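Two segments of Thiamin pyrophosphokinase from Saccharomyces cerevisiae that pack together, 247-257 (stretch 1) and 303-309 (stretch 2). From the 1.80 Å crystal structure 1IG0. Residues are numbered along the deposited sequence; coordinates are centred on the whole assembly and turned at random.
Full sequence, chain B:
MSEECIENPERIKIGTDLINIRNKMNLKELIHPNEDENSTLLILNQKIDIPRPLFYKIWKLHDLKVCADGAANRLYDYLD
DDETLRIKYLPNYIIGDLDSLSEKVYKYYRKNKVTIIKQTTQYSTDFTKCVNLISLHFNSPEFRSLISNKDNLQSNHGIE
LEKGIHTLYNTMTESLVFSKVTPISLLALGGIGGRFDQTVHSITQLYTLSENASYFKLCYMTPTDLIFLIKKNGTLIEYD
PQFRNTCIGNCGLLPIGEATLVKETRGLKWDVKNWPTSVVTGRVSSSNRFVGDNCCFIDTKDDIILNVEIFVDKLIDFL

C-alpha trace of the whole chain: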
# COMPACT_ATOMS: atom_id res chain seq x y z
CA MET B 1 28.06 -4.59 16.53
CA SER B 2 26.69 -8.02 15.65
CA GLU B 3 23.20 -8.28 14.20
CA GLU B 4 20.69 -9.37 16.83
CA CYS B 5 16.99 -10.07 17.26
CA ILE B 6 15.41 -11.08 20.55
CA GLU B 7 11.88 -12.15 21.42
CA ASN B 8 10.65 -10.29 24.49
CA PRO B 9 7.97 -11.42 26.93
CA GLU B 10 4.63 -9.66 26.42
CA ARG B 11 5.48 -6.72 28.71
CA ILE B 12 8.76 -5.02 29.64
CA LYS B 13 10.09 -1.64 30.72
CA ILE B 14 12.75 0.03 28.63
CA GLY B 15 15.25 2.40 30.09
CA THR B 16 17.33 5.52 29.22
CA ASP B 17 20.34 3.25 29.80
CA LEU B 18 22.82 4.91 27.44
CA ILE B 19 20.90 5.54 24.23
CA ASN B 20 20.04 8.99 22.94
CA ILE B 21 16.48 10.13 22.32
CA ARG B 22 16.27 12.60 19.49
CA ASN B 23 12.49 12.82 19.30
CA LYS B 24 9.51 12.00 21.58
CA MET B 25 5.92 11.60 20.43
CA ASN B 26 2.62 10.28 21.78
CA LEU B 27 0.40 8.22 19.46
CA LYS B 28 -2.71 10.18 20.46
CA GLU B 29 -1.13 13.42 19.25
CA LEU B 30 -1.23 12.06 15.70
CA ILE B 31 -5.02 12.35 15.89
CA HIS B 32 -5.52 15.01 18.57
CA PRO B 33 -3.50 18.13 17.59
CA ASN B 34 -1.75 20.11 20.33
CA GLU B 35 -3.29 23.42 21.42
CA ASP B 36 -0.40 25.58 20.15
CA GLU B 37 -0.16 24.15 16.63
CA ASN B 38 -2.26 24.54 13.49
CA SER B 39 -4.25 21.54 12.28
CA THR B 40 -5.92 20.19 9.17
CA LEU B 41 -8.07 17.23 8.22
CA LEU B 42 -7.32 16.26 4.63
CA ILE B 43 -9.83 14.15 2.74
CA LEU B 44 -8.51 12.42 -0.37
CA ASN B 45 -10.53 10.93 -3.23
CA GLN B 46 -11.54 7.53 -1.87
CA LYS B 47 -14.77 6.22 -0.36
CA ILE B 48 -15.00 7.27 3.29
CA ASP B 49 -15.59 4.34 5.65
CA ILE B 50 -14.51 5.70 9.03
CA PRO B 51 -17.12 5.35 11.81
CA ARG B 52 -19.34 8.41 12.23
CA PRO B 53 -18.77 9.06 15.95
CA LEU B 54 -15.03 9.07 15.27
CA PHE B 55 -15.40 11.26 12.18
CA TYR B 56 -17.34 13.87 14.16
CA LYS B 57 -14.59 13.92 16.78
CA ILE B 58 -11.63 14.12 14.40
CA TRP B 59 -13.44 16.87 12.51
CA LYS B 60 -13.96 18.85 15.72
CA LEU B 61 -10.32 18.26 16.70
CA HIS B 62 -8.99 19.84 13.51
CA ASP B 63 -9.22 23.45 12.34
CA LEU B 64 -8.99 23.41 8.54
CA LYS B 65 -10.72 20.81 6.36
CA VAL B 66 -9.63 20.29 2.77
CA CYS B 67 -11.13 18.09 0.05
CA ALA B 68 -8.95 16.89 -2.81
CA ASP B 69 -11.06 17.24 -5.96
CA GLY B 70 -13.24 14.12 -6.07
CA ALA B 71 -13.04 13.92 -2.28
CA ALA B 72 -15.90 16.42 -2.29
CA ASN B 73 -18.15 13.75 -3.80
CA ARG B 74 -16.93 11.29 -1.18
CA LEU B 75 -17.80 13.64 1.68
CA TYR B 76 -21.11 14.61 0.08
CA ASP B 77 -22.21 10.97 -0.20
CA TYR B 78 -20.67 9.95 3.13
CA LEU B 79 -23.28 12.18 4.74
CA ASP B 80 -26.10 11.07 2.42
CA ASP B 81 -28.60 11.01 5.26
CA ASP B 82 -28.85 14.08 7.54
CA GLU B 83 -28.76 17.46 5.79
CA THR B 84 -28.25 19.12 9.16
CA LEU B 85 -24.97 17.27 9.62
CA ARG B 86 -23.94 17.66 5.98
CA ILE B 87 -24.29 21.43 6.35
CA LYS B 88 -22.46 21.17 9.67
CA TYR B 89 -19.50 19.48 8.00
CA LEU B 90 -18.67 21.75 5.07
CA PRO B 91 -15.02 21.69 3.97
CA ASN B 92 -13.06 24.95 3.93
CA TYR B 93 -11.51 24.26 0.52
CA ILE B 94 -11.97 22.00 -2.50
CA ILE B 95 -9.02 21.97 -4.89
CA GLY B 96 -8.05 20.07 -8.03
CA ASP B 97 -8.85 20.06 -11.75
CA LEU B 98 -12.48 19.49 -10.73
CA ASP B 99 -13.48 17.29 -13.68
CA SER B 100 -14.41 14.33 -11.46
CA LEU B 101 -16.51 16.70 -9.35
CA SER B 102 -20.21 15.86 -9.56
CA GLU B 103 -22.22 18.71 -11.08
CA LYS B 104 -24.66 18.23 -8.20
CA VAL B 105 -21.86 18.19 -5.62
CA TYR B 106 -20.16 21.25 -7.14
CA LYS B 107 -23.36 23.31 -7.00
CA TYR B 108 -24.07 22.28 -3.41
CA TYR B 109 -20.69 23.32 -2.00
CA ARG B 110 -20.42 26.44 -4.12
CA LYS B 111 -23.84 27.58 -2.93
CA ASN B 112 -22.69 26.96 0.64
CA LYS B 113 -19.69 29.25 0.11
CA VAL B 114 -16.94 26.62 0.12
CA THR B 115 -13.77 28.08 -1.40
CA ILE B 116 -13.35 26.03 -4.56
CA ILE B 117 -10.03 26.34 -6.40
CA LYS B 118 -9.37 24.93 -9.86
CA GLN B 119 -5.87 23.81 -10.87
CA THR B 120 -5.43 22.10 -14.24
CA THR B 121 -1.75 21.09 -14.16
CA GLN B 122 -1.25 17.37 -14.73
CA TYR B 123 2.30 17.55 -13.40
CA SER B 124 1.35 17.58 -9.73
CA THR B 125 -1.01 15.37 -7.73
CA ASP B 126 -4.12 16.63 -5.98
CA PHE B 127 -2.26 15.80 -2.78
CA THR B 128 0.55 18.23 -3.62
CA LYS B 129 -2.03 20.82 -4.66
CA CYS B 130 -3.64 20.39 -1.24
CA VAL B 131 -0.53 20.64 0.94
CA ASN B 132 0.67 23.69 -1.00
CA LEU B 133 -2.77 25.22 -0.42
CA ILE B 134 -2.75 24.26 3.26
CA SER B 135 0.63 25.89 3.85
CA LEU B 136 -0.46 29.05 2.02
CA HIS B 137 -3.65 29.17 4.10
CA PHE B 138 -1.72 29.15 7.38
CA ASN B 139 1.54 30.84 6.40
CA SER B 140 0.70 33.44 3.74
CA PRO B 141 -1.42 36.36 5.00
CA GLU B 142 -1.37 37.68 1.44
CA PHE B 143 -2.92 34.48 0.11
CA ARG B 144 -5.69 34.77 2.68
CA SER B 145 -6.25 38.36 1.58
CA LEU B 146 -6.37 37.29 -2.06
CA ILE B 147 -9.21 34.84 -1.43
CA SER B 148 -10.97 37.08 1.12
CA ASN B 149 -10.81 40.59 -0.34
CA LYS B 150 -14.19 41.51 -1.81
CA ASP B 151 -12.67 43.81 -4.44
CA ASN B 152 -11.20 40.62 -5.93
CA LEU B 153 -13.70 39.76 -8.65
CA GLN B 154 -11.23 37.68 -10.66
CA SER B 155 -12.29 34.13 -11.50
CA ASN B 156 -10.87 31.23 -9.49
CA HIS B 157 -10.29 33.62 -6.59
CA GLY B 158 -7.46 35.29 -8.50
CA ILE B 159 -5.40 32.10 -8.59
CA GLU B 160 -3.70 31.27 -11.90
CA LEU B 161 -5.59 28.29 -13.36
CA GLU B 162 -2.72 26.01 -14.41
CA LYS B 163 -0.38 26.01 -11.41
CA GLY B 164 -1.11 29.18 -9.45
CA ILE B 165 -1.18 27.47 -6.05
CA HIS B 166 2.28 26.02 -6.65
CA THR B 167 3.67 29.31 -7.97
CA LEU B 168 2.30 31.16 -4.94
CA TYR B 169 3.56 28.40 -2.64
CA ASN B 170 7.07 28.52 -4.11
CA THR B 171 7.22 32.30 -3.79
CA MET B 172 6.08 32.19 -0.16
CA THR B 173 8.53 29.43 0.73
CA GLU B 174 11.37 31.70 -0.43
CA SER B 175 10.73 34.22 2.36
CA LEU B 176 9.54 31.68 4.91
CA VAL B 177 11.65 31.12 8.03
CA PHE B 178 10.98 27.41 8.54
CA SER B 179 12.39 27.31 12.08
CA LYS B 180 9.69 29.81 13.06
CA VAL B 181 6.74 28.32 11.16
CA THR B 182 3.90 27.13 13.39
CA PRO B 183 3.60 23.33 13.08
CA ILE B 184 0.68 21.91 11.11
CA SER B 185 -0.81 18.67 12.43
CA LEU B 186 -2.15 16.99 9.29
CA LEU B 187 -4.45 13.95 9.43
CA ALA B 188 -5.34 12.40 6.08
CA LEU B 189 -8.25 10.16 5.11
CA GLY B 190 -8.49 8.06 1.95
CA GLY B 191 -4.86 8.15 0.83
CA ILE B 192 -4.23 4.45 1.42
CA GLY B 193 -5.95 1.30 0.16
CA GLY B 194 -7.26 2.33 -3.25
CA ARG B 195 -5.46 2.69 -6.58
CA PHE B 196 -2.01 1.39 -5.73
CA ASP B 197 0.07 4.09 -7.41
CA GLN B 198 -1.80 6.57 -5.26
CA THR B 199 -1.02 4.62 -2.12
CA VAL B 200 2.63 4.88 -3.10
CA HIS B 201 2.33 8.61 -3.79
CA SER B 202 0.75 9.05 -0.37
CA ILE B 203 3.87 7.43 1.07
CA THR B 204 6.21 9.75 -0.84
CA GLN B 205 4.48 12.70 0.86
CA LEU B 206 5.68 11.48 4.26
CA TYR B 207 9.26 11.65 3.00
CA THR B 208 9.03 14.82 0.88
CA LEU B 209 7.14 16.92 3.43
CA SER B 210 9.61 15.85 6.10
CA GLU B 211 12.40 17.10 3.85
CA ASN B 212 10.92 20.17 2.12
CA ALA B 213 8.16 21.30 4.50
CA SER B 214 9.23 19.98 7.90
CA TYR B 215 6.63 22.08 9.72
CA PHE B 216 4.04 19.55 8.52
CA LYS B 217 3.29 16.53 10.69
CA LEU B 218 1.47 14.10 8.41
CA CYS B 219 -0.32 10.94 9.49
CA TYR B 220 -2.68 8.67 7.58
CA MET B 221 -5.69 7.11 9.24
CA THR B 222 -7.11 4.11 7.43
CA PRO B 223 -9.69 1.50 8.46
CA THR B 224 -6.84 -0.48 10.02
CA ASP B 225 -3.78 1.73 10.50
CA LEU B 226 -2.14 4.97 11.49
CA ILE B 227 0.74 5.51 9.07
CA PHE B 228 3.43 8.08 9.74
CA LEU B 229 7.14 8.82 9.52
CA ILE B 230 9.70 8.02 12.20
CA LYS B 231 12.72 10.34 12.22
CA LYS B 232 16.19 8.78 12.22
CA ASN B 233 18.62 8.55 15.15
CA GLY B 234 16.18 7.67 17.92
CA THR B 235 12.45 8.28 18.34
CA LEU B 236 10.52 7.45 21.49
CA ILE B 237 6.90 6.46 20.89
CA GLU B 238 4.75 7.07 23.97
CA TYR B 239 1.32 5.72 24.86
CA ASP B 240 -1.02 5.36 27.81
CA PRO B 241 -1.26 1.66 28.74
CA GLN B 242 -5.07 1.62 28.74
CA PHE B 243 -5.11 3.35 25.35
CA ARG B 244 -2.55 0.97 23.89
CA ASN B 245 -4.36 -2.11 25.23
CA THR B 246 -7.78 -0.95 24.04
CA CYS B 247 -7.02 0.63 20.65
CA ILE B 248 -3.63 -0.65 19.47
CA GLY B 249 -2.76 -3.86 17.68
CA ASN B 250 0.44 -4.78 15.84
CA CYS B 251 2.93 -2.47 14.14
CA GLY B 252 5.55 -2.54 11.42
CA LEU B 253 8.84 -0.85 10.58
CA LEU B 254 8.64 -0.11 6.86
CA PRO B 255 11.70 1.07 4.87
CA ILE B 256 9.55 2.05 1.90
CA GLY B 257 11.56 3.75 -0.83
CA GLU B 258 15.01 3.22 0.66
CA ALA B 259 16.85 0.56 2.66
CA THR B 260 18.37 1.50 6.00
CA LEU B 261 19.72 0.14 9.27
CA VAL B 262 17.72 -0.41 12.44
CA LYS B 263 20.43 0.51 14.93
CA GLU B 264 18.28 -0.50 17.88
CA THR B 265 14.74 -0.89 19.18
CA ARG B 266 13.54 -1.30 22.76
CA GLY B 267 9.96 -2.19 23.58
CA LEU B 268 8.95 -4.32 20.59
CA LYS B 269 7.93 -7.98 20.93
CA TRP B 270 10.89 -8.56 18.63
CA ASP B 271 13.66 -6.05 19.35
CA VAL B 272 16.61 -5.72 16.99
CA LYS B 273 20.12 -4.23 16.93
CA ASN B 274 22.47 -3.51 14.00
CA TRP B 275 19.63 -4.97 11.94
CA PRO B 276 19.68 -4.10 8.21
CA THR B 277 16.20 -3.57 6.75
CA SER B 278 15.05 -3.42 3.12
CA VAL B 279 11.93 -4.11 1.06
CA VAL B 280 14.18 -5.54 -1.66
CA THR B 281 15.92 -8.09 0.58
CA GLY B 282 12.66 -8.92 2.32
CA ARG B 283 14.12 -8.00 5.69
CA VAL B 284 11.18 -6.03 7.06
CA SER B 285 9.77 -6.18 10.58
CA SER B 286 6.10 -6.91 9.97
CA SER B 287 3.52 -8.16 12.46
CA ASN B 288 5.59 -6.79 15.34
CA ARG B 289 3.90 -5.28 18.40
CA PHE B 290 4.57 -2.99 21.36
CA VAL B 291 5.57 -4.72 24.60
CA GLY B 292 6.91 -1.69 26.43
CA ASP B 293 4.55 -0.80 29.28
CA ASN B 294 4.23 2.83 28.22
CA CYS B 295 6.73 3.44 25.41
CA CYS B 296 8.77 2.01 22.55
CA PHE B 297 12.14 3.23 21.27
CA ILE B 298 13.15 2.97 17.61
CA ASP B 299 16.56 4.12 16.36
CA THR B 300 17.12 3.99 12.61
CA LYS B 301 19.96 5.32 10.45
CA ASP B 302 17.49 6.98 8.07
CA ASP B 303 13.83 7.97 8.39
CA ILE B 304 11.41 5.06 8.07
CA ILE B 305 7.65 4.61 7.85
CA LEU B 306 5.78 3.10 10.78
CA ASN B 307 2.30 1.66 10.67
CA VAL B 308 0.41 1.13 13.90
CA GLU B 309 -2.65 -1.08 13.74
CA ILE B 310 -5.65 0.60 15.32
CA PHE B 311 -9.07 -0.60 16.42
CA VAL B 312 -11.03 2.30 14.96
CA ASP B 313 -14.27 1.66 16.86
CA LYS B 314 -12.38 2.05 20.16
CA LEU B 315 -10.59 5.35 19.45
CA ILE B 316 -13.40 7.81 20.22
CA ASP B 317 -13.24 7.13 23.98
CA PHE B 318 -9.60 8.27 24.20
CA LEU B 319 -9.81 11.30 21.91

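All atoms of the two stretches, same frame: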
# COMPACT_ATOMS: atom_id res chain seq x y z
N CYS B 247 -6.97 0.23 22.06
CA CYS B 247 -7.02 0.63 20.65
C CYS B 247 -5.85 0.25 19.75
O CYS B 247 -5.93 0.48 18.54
CB CYS B 247 -7.21 2.15 20.58
SG CYS B 247 -8.41 2.81 21.75
N ILE B 248 -4.79 -0.32 20.30
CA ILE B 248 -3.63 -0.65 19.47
C ILE B 248 -3.38 -2.13 19.26
O ILE B 248 -3.49 -2.93 20.18
CB ILE B 248 -2.35 -0.00 20.04
CG1 ILE B 248 -2.56 1.50 20.21
CG2 ILE B 248 -1.17 -0.26 19.10
CD1 ILE B 248 -2.96 2.23 18.94
N GLY B 249 -3.04 -2.49 18.02
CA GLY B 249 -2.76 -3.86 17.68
C GLY B 249 -1.28 -4.03 17.39
O GLY B 249 -0.43 -3.67 18.21
N ASN B 250 -0.95 -4.58 16.23
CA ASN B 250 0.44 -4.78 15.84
C ASN B 250 1.01 -3.52 15.20
O ASN B 250 0.33 -2.49 15.10
CB ASN B 250 0.54 -5.94 14.86
CG ASN B 250 0.04 -7.24 15.45
OD1 ASN B 250 0.50 -7.68 16.51
ND2 ASN B 250 -0.90 -7.88 14.77
N CYS B 251 2.27 -3.60 14.78
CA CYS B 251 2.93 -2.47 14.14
C CYS B 251 4.02 -2.99 13.22
O CYS B 251 4.41 -4.16 13.31
CB CYS B 251 3.55 -1.54 15.19
SG CYS B 251 4.92 -2.24 16.14
N GLY B 252 4.51 -2.13 12.34
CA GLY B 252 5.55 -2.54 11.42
C GLY B 252 6.52 -1.43 11.09
O GLY B 252 6.14 -0.27 11.00
N LEU B 253 7.79 -1.80 10.93
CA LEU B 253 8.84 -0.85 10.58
C LEU B 253 9.03 -1.02 9.08
O LEU B 253 9.58 -2.03 8.63
CB LEU B 253 10.12 -1.17 11.35
CG LEU B 253 10.13 -0.79 12.84
CD1 LEU B 253 9.01 -1.51 13.58
CD2 LEU B 253 11.48 -1.15 13.44
N LEU B 254 8.59 -0.03 8.31
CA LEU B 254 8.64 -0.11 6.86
C LEU B 254 9.61 0.82 6.14
O LEU B 254 9.37 2.03 6.06
CB LEU B 254 7.23 0.13 6.33
CG LEU B 254 6.14 -0.49 7.21
CD1 LEU B 254 4.76 -0.01 6.76
CD2 LEU B 254 6.22 -2.01 7.16
N PRO B 255 10.71 0.27 5.59
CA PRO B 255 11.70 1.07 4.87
C PRO B 255 11.27 1.24 3.42
O PRO B 255 11.97 0.83 2.49
CB PRO B 255 12.96 0.23 5.01
CG PRO B 255 12.42 -1.16 4.89
CD PRO B 255 11.19 -1.11 5.79
N ILE B 256 10.10 1.84 3.23
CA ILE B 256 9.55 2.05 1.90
C ILE B 256 10.35 3.12 1.15
O ILE B 256 10.56 4.22 1.66
CB ILE B 256 8.07 2.50 1.99
CG1 ILE B 256 7.31 1.58 2.93
CG2 ILE B 256 7.43 2.49 0.60
CD1 ILE B 256 5.87 2.02 3.20
N GLY B 257 10.81 2.79 -0.05
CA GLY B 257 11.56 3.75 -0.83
C GLY B 257 13.07 3.70 -0.70
O GLY B 257 13.79 4.01 -1.65
N ASP B 303 15.26 7.94 8.07
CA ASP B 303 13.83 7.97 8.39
C ASP B 303 13.16 6.72 7.82
O ASP B 303 13.55 6.22 6.77
CB ASP B 303 13.14 9.20 7.79
CG ASP B 303 13.72 10.50 8.30
OD1 ASP B 303 14.33 10.51 9.38
OD2 ASP B 303 13.53 11.53 7.61
N ILE B 304 12.15 6.23 8.53
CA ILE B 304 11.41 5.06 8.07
C ILE B 304 9.93 5.30 8.31
O ILE B 304 9.55 6.21 9.05
CB ILE B 304 11.81 3.77 8.81
CG1 ILE B 304 11.39 3.85 10.28
CG2 ILE B 304 13.31 3.54 8.69
CD1 ILE B 304 11.33 2.49 10.97
N ILE B 305 9.09 4.49 7.68
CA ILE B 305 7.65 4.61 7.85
C ILE B 305 7.20 3.58 8.87
O ILE B 305 7.65 2.44 8.86
CB ILE B 305 6.90 4.34 6.53
CG1 ILE B 305 7.42 5.27 5.43
CG2 ILE B 305 5.40 4.54 6.74
CD1 ILE B 305 7.27 6.75 5.74
N LEU B 306 6.30 3.99 9.76
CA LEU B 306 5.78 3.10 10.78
C LEU B 306 4.27 3.03 10.64
O LEU B 306 3.61 4.04 10.42
CB LEU B 306 6.14 3.61 12.18
CG LEU B 306 5.70 2.75 13.36
CD1 LEU B 306 6.57 1.51 13.44
CD2 LEU B 306 5.82 3.55 14.64
N ASN B 307 3.73 1.82 10.74
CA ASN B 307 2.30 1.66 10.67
C ASN B 307 1.91 1.06 12.01
O ASN B 307 2.55 0.13 12.50
CB ASN B 307 1.90 0.73 9.51
CG ASN B 307 1.99 -0.74 9.88
OD1 ASN B 307 1.01 -1.36 10.29
ND2 ASN B 307 3.18 -1.31 9.72
N VAL B 308 0.88 1.62 12.62
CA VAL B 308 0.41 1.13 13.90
C VAL B 308 -1.04 0.72 13.73
O VAL B 308 -1.91 1.56 13.46
CB VAL B 308 0.51 2.22 15.00
CG1 VAL B 308 -0.08 1.70 16.30
CG2 VAL B 308 1.96 2.62 15.19
N GLU B 309 -1.30 -0.57 13.88
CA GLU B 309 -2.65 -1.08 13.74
C GLU B 309 -3.54 -0.47 14.81
O GLU B 309 -3.17 -0.42 15.98
CB GLU B 309 -2.65 -2.60 13.85
CG GLU B 309 -4.04 -3.21 13.93
CD GLU B 309 -4.01 -4.73 13.90
OE1 GLU B 309 -3.14 -5.31 14.57
OE2 GLU B 309 -4.86 -5.32 13.21

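Two antiparallel strands, 248-254 and 304-309, are joined mainly by backbone hydrogen bonds. Two reciprocal pairs set the register. L254 N gives to I305 O at 2.7 Å and I305 N returns to L254 O at 3.0 Å; G252 N gives to N307 O at 3.0 Å, and N307 N answers to G252 O at 3.2 Å. L254 O is used twice, since I256 N also reaches it within its own stretch, at 2.9 Å, in a weak bond.

Beyond C251 and V308 the pattern changes. E309 N gives to N250 O at 2.8 Å, but N250 N turns to the carboxylate, meeting E309 OE1 at 2.8 Å and nearly straight, while E309 O accepts from G249 N at 2.9 Å. E309 thus serves the neighbouring strand with its amide, its carbonyl and its extended side chain (chi1 and chi2 both t), and it is the residue most covered by the other stretch. Both carboxylate oxygens also have hydrogen-bonding partners elsewhere in the structure.

The glycines make room for these side chains. A CB on G249 would lie 2.2 Å from E309 OE1, and one on G252 would lie 2.5 Å from N307 ND2. N307 folds back over G252 with chi1 p; its ND2 lies 3.1 Å from G252 N, but both are donors, so that approach satisfies neither.

Apolar side chains fill the rest. On the face shared by C251, L253, L306 and V308, L253 CD1 meets L306 CD1 at 3.9 Å. Nearby, L253 CB touches I304 CD1 at 3.9 Å, and I248 CG2 packs on V308 CG1 at 3.6 Å. On the other face L254 CB lies 4.2 Å from I305 CB, which I256 CD1 also approaches to 4.2 Å. Aliphatic residues suit these buried positions, where the backbone carries the polar pairing and the side chains need only pack.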